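Local coordinates for protein SusD homolog (Bacteroides ovatus, PDB 4F53) that probably binds mucin O-glycans at the bacterial outer membrane as a SusD-like lipoprotein that serves glycan uptake, at residues D24-Q36 with D99-F112. Sequence-based numbering, arbitrary orientation.
With ACT (acetate ion), chain C.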
loop_
_atom_site.group_PDB
_atom_site.type_symbol
_atom_site.label_atom_id
_atom_site.label_comp_id
_atom_site.label_asym_id
_atom_site.label_seq_id
_atom_site.Cartn_x
_atom_site.Cartn_y
_atom_site.Cartn_z
ATOM N N ASP A 24 25.904 -17.285 -16.487
ATOM C CA ASP A 24 25.359 -18.186 -15.470
ATOM C C ASP A 24 23.895 -17.853 -15.262
ATOM O O ASP A 24 23.569 -16.992 -14.431
ATOM C CB ASP A 24 26.157 -18.118 -14.144
ATOM C CG ASP A 24 25.672 -19.051 -13.035
ATOM O OD1 ASP A 24 24.909 -20.004 -13.339
ATOM O OD2 ASP A 24 26.092 -18.859 -11.873
ATOM N N TRP A 25 23.016 -18.546 -16.030
ATOM C CA TRP A 25 21.552 -18.406 -15.995
ATOM C C TRP A 25 21.023 -18.720 -14.603
ATOM O O TRP A 25 20.080 -18.084 -14.144
ATOM C CB TRP A 25 20.865 -19.317 -17.050
ATOM C CG TRP A 25 19.526 -19.861 -16.616
ATOM C CD1 TRP A 25 19.258 -21.130 -16.191
ATOM C CD2 TRP A 25 18.316 -19.115 -16.439
ATOM N NE1 TRP A 25 17.947 -21.225 -15.783
ATOM C CE2 TRP A 25 17.348 -20.003 -15.918
ATOM C CE3 TRP A 25 17.963 -17.768 -16.635
ATOM C CZ2 TRP A 25 16.048 -19.596 -15.620
ATOM C CZ3 TRP A 25 16.675 -17.367 -16.336
ATOM C CH2 TRP A 25 15.736 -18.274 -15.835
ATOM N N TYR A 26 21.626 -19.715 -13.933
ATOM C CA TYR A 26 21.175 -20.121 -12.602
ATOM C C TYR A 26 21.223 -18.933 -11.617
ATOM O O TYR A 26 20.259 -18.717 -10.882
ATOM C CB TYR A 26 22.019 -21.299 -12.078
ATOM C CG TYR A 26 21.473 -21.913 -10.809
ATOM C CD1 TYR A 26 20.571 -22.971 -10.856
ATOM C CD2 TYR A 26 21.848 -21.427 -9.555
ATOM C CE1 TYR A 26 20.049 -23.531 -9.690
ATOM C CE2 TYR A 26 21.324 -21.972 -8.382
ATOM C CZ TYR A 26 20.439 -23.037 -8.455
ATOM O OH TYR A 26 19.938 -23.611 -7.308
ATOM N N LEU A 27 22.337 -18.155 -11.628
ATOM C CA LEU A 27 22.532 -16.993 -10.754
ATOM C C LEU A 27 21.609 -15.832 -11.156
ATOM O O LEU A 27 21.006 -15.241 -10.272
ATOM C CB LEU A 27 24.014 -16.545 -10.738
ATOM C CG LEU A 27 24.385 -15.264 -9.951
ATOM C CD1 LEU A 27 23.966 -15.337 -8.474
ATOM C CD2 LEU A 27 25.854 -14.975 -10.052
ATOM N N VAL A 28 21.496 -15.525 -12.469
ATOM C CA VAL A 28 20.660 -14.448 -13.031
ATOM C C VAL A 28 19.174 -14.651 -12.610
ATOM O O VAL A 28 18.540 -13.707 -12.129
ATOM C CB VAL A 28 20.841 -14.358 -14.574
ATOM C CG1 VAL A 28 19.720 -13.560 -15.248
ATOM C CG2 VAL A 28 22.203 -13.774 -14.928
ATOM N N ARG A 29 18.660 -15.892 -12.741
ATOM C CA ARG A 29 17.316 -16.333 -12.355
ATOM C C ARG A 29 17.103 -16.108 -10.859
ATOM O O ARG A 29 16.052 -15.629 -10.444
ATOM C CB ARG A 29 17.155 -17.819 -12.704
ATOM C CG ARG A 29 15.989 -18.545 -12.033
ATOM C CD ARG A 29 16.323 -20.005 -11.820
ATOM N NE ARG A 29 15.401 -20.635 -10.877
ATOM C CZ ARG A 29 15.366 -21.939 -10.619
ATOM N NH1 ARG A 29 16.203 -22.769 -11.235
ATOM N NH2 ARG A 29 14.486 -22.426 -9.754
ATOM N N SER A 30 18.107 -16.468 -10.063
ATOM C CA SER A 30 18.117 -16.320 -8.617
ATOM C C SER A 30 18.023 -14.824 -8.206
ATOM O O SER A 30 17.215 -14.484 -7.345
ATOM C CB SER A 30 19.374 -16.975 -8.047
ATOM O OG SER A 30 19.373 -16.935 -6.630
ATOM N N LEU A 31 18.815 -13.945 -8.857
ATOM C CA LEU A 31 18.861 -12.502 -8.597
ATOM C C LEU A 31 17.553 -11.844 -8.989
ATOM O O LEU A 31 17.028 -11.063 -8.199
ATOM C CB LEU A 31 20.052 -11.836 -9.326
ATOM C CG LEU A 31 21.463 -12.349 -8.946
ATOM C CD1 LEU A 31 22.509 -11.880 -9.926
ATOM C CD2 LEU A 31 21.851 -11.963 -7.538
ATOM N N ALA A 32 17.010 -12.179 -10.186
ATOM C CA ALA A 32 15.728 -11.670 -10.707
ATOM C C ALA A 32 14.583 -11.994 -9.730
ATOM O O ALA A 32 13.733 -11.143 -9.454
ATOM C CB ALA A 32 15.437 -12.268 -12.083
ATOM N N LEU A 33 14.599 -13.219 -9.177
ATOM C CA LEU A 33 13.611 -13.691 -8.226
ATOM C C LEU A 33 13.648 -12.896 -6.914
ATOM O O LEU A 33 12.578 -12.613 -6.384
ATOM C CB LEU A 33 13.798 -15.197 -7.939
ATOM C CG LEU A 33 13.155 -16.179 -8.911
ATOM C CD1 LEU A 33 13.504 -17.602 -8.518
ATOM C CD2 LEU A 33 11.627 -15.993 -8.979
ATOM N N ASN A 34 14.851 -12.554 -6.388
ATOM C CA ASN A 34 14.970 -11.800 -5.142
ATOM C C ASN A 34 14.467 -10.340 -5.379
ATOM O O ASN A 34 13.784 -9.774 -4.530
ATOM C CB ASN A 34 16.434 -11.855 -4.617
ATOM C CG ASN A 34 17.069 -13.246 -4.451
ATOM O OD1 ASN A 34 16.408 -14.302 -4.434
ATOM N ND2 ASN A 34 18.396 -13.281 -4.305
ATOM N N LEU A 35 14.804 -9.756 -6.539
ATOM C CA LEU A 35 14.384 -8.393 -6.883
ATOM C C LEU A 35 12.876 -8.337 -7.010
ATOM O O LEU A 35 12.249 -7.406 -6.487
ATOM C CB LEU A 35 15.063 -7.890 -8.170
ATOM C CG LEU A 35 16.632 -7.819 -8.179
ATOM C CD1 LEU A 35 17.118 -7.198 -9.460
ATOM C CD2 LEU A 35 17.205 -7.028 -6.976
ATOM N N GLN A 36 12.280 -9.371 -7.639
ATOM C CA GLN A 36 10.820 -9.456 -7.814
ATOM C C GLN A 36 10.099 -9.510 -6.453
ATOM O O GLN A 36 9.069 -8.863 -6.258
ATOM C CB GLN A 36 10.472 -10.687 -8.649
ATOM C CG GLN A 36 9.017 -10.771 -9.008
ATOM C CD GLN A 36 8.679 -12.027 -9.744
ATOM O OE1 GLN A 36 8.650 -13.127 -9.182
ATOM N NE2 GLN A 36 8.408 -11.883 -11.024
ATOM N N ASP A 99 22.038 -7.253 -5.189
ATOM C CA ASP A 99 21.570 -8.167 -6.242
ATOM C C ASP A 99 21.331 -7.441 -7.566
ATOM O O ASP A 99 21.638 -7.989 -8.630
ATOM C CB ASP A 99 20.302 -8.906 -5.812
ATOM C CG ASP A 99 20.535 -10.055 -4.839
ATOM O OD1 ASP A 99 21.707 -10.299 -4.466
ATOM O OD2 ASP A 99 19.551 -10.728 -4.467
ATOM N N TYR A 100 20.787 -6.212 -7.500
ATOM C CA TYR A 100 20.518 -5.383 -8.670
ATOM C C TYR A 100 21.831 -5.091 -9.426
ATOM O O TYR A 100 21.907 -5.316 -10.641
ATOM C CB TYR A 100 19.799 -4.090 -8.250
ATOM C CG TYR A 100 19.698 -3.037 -9.324
ATOM C CD1 TYR A 100 18.695 -3.089 -10.289
ATOM C CD2 TYR A 100 20.600 -1.977 -9.374
ATOM C CE1 TYR A 100 18.591 -2.111 -11.274
ATOM C CE2 TYR A 100 20.513 -0.999 -10.361
ATOM C CZ TYR A 100 19.512 -1.070 -11.312
ATOM O OH TYR A 100 19.436 -0.091 -12.273
ATOM N N PHE A 101 22.862 -4.635 -8.712
ATOM C CA PHE A 101 24.159 -4.338 -9.336
ATOM C C PHE A 101 24.815 -5.614 -9.870
ATOM O O PHE A 101 25.419 -5.584 -10.942
ATOM C CB PHE A 101 25.093 -3.621 -8.341
ATOM C CG PHE A 101 24.634 -2.228 -7.967
ATOM C CD1 PHE A 101 24.383 -1.272 -8.948
ATOM C CD2 PHE A 101 24.533 -1.848 -6.631
ATOM C CE1 PHE A 101 23.973 0.017 -8.602
ATOM C CE2 PHE A 101 24.125 -0.553 -6.288
ATOM C CZ PHE A 101 23.839 0.365 -7.274
ATOM N N ASN A 102 24.644 -6.739 -9.157
ATOM C CA ASN A 102 25.201 -8.021 -9.555
ATOM C C ASN A 102 24.554 -8.514 -10.859
ATOM O O ASN A 102 25.295 -8.894 -11.769
ATOM C CB ASN A 102 25.066 -9.041 -8.431
ATOM C CG ASN A 102 25.887 -10.287 -8.614
ATOM O OD1 ASN A 102 26.762 -10.386 -9.487
ATOM N ND2 ASN A 102 25.607 -11.282 -7.798
ATOM N N LEU A 103 23.202 -8.472 -10.957
ATOM C CA LEU A 103 22.435 -8.871 -12.150
ATOM C C LEU A 103 22.884 -8.084 -13.386
ATOM O O LEU A 103 22.975 -8.665 -14.467
ATOM C CB LEU A 103 20.916 -8.680 -11.927
ATOM C CG LEU A 103 19.968 -9.245 -13.007
ATOM C CD1 LEU A 103 18.687 -9.735 -12.400
ATOM C CD2 LEU A 103 19.647 -8.207 -14.075
ATOM N N LYS A 104 23.150 -6.764 -13.232
ATOM C CA LYS A 104 23.602 -5.892 -14.315
ATOM C C LYS A 104 25.015 -6.310 -14.795
ATOM O O LYS A 104 25.312 -6.146 -15.976
ATOM C CB LYS A 104 23.578 -4.416 -13.886
ATOM C CG LYS A 104 22.175 -3.798 -13.816
ATOM C CD LYS A 104 22.251 -2.458 -13.112
ATOM C CE LYS A 104 21.988 -1.292 -14.021
ATOM N NZ LYS A 104 22.342 0.003 -13.371
ATOM N N ASN A 105 25.852 -6.878 -13.895
ATOM C CA ASN A 105 27.200 -7.383 -14.228
ATOM C C ASN A 105 27.148 -8.821 -14.773
ATOM O O ASN A 105 28.085 -9.250 -15.433
ATOM C CB ASN A 105 28.136 -7.354 -12.998
ATOM C CG ASN A 105 28.419 -5.991 -12.398
ATOM O OD1 ASN A 105 28.382 -4.954 -13.077
ATOM N ND2 ASN A 105 28.763 -5.977 -11.109
ATOM N N GLN A 106 26.070 -9.565 -14.478
ATOM C CA GLN A 106 25.890 -10.959 -14.885
ATOM C C GLN A 106 25.132 -11.124 -16.213
ATOM O O GLN A 106 25.292 -12.158 -16.863
ATOM C CB GLN A 106 25.124 -11.737 -13.790
ATOM C CG GLN A 106 25.832 -11.888 -12.434
ATOM C CD GLN A 106 27.161 -12.617 -12.457
ATOM O OE1 GLN A 106 27.437 -13.466 -13.318
ATOM N NE2 GLN A 106 28.002 -12.309 -11.479
ATOM N N SER A 107 24.299 -10.144 -16.609
ATOM C CA SER A 107 23.491 -10.267 -17.822
ATOM C C SER A 107 23.523 -9.015 -18.710
ATOM O O SER A 107 23.604 -7.879 -18.229
ATOM C CB SER A 107 22.041 -10.588 -17.447
ATOM O OG SER A 107 21.202 -10.813 -18.569
ATOM N N ASP A 108 23.418 -9.255 -20.021
ATOM C CA ASP A 108 23.359 -8.250 -21.077
ATOM C C ASP A 108 21.997 -8.327 -21.784
ATOM O O ASP A 108 21.732 -7.536 -22.699
ATOM C CB ASP A 108 24.507 -8.460 -22.075
ATOM C CG ASP A 108 25.888 -8.325 -21.463
ATOM O OD1 ASP A 108 26.244 -7.198 -21.044
ATOM O OD2 ASP A 108 26.627 -9.344 -21.421
ATOM N N ASP A 109 21.139 -9.292 -21.350
ATOM C CA ASP A 109 19.793 -9.544 -21.876
ATOM C C ASP A 109 18.865 -8.381 -21.530
ATOM O O ASP A 109 18.551 -8.152 -20.363
ATOM C CB ASP A 109 19.233 -10.877 -21.331
ATOM C CG ASP A 109 17.857 -11.311 -21.831
ATOM O OD1 ASP A 109 17.314 -10.656 -22.752
ATOM O OD2 ASP A 109 17.341 -12.323 -21.324
ATOM N N GLU A 110 18.428 -7.671 -22.573
ATOM C CA GLU A 110 17.559 -6.505 -22.553
ATOM C C GLU A 110 16.259 -6.753 -21.766
ATOM O O GLU A 110 15.797 -5.853 -21.067
ATOM C CB GLU A 110 17.237 -6.110 -23.999
ATOM C CG GLU A 110 16.694 -4.700 -24.173
ATOM C CD GLU A 110 16.330 -4.309 -25.596
ATOM O OE1 GLU A 110 16.144 -5.215 -26.444
ATOM O OE2 GLU A 110 16.212 -3.090 -25.856
ATOM N N LEU A 111 15.686 -7.958 -21.869
ATOM C CA LEU A 111 14.447 -8.285 -21.189
ATOM C C LEU A 111 14.662 -8.383 -19.665
ATOM O O LEU A 111 13.860 -7.829 -18.897
ATOM C CB LEU A 111 13.851 -9.587 -21.760
ATOM C CG LEU A 111 12.540 -10.099 -21.120
ATOM C CD1 LEU A 111 11.415 -9.080 -21.233
ATOM C CD2 LEU A 111 12.093 -11.377 -21.760
ATOM N N PHE A 112 15.748 -9.054 -19.232
ATOM C CA PHE A 112 16.056 -9.245 -17.816
ATOM C C PHE A 112 16.504 -7.943 -17.152
ATOM O O PHE A 112 16.207 -7.723 -15.983
ATOM C CB PHE A 112 17.099 -10.358 -17.640
ATOM C CG PHE A 112 16.451 -11.701 -17.399
ATOM C CD1 PHE A 112 15.920 -12.438 -18.458
ATOM C CD2 PHE A 112 16.321 -12.212 -16.106
ATOM C CE1 PHE A 112 15.278 -13.668 -18.226
ATOM C CE2 PHE A 112 15.697 -13.450 -15.876
ATOM C CZ PHE A 112 15.174 -14.166 -16.935
HETATM C C ACT C . 21.789 3.425 -11.856
HETATM O O ACT C . 22.633 2.824 -11.151
HETATM O OXT ACT C . 21.393 3.030 -13.012
HETATM C CH3 ACT C . 21.192 4.742 -11.274
#
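Leu31 and Leu103 interlock where helix 25-36 packs on the C-terminal turns (99-106) of helix 82-106, the axes of these short segments 9.4 Å apart and running nearly antiparallel at 147°. Leu31 is a knob in the hole formed by Asp99, Asn102, Leu103 and Gln106, its CD1 lying 3.6 Å from Leu103 N, against the backbone itself. Leu103 returns the insertion among Val28, Leu31, Ala32 and Leu35: in the modelled conformer, with CG anti to its own N (chi1 -171°), it sends CD1 to 3.7 Å from Ala32 N. The small alanine suits this spot, since a methyl lets both Leu103 and the next helix come close. Beyond the turn, Phe112 extends the apolar packing; Val28 CG1 packs on its CD2, and Ala32 CB reaches its ring edge. Leu113 and Ala116 of helix 110-131 also touch Leu103, covering this buried part. Trp25 forms its exposed border, where the modelled ring brings CZ3 to Phe112 CZ, the two planes almost perpendicular.

The flank at Asn34 and Gln106 is polar and looser. In the modelled conformer of the exposed Asn34, ND2 donates to Asp99 OD2 (2.8 Å) in a nearly straight bond of 168°, in the amide plane and on the syn side of OD2 but tilted out of the carboxylate plane, while Leu31 CD2 rests against Asp99 OD1. With an alanine at Asp99, the Asn34 amide is likely to lose this acceptor and turn more freely, and the end of Leu31 would be less covered. Farther along, Gln106 bends at chi2 and its NE2 bonds Asn102 OD1; this steadies the amide whose CD lies 3.6 Å from Leu27 CD2, letting a polar side chain cover a leucine at the partly exposed border. Near-antiparallel helices packed side by side, with the following helix laid against them, are consistent with the TPR-like helical architecture of SusD-family proteins.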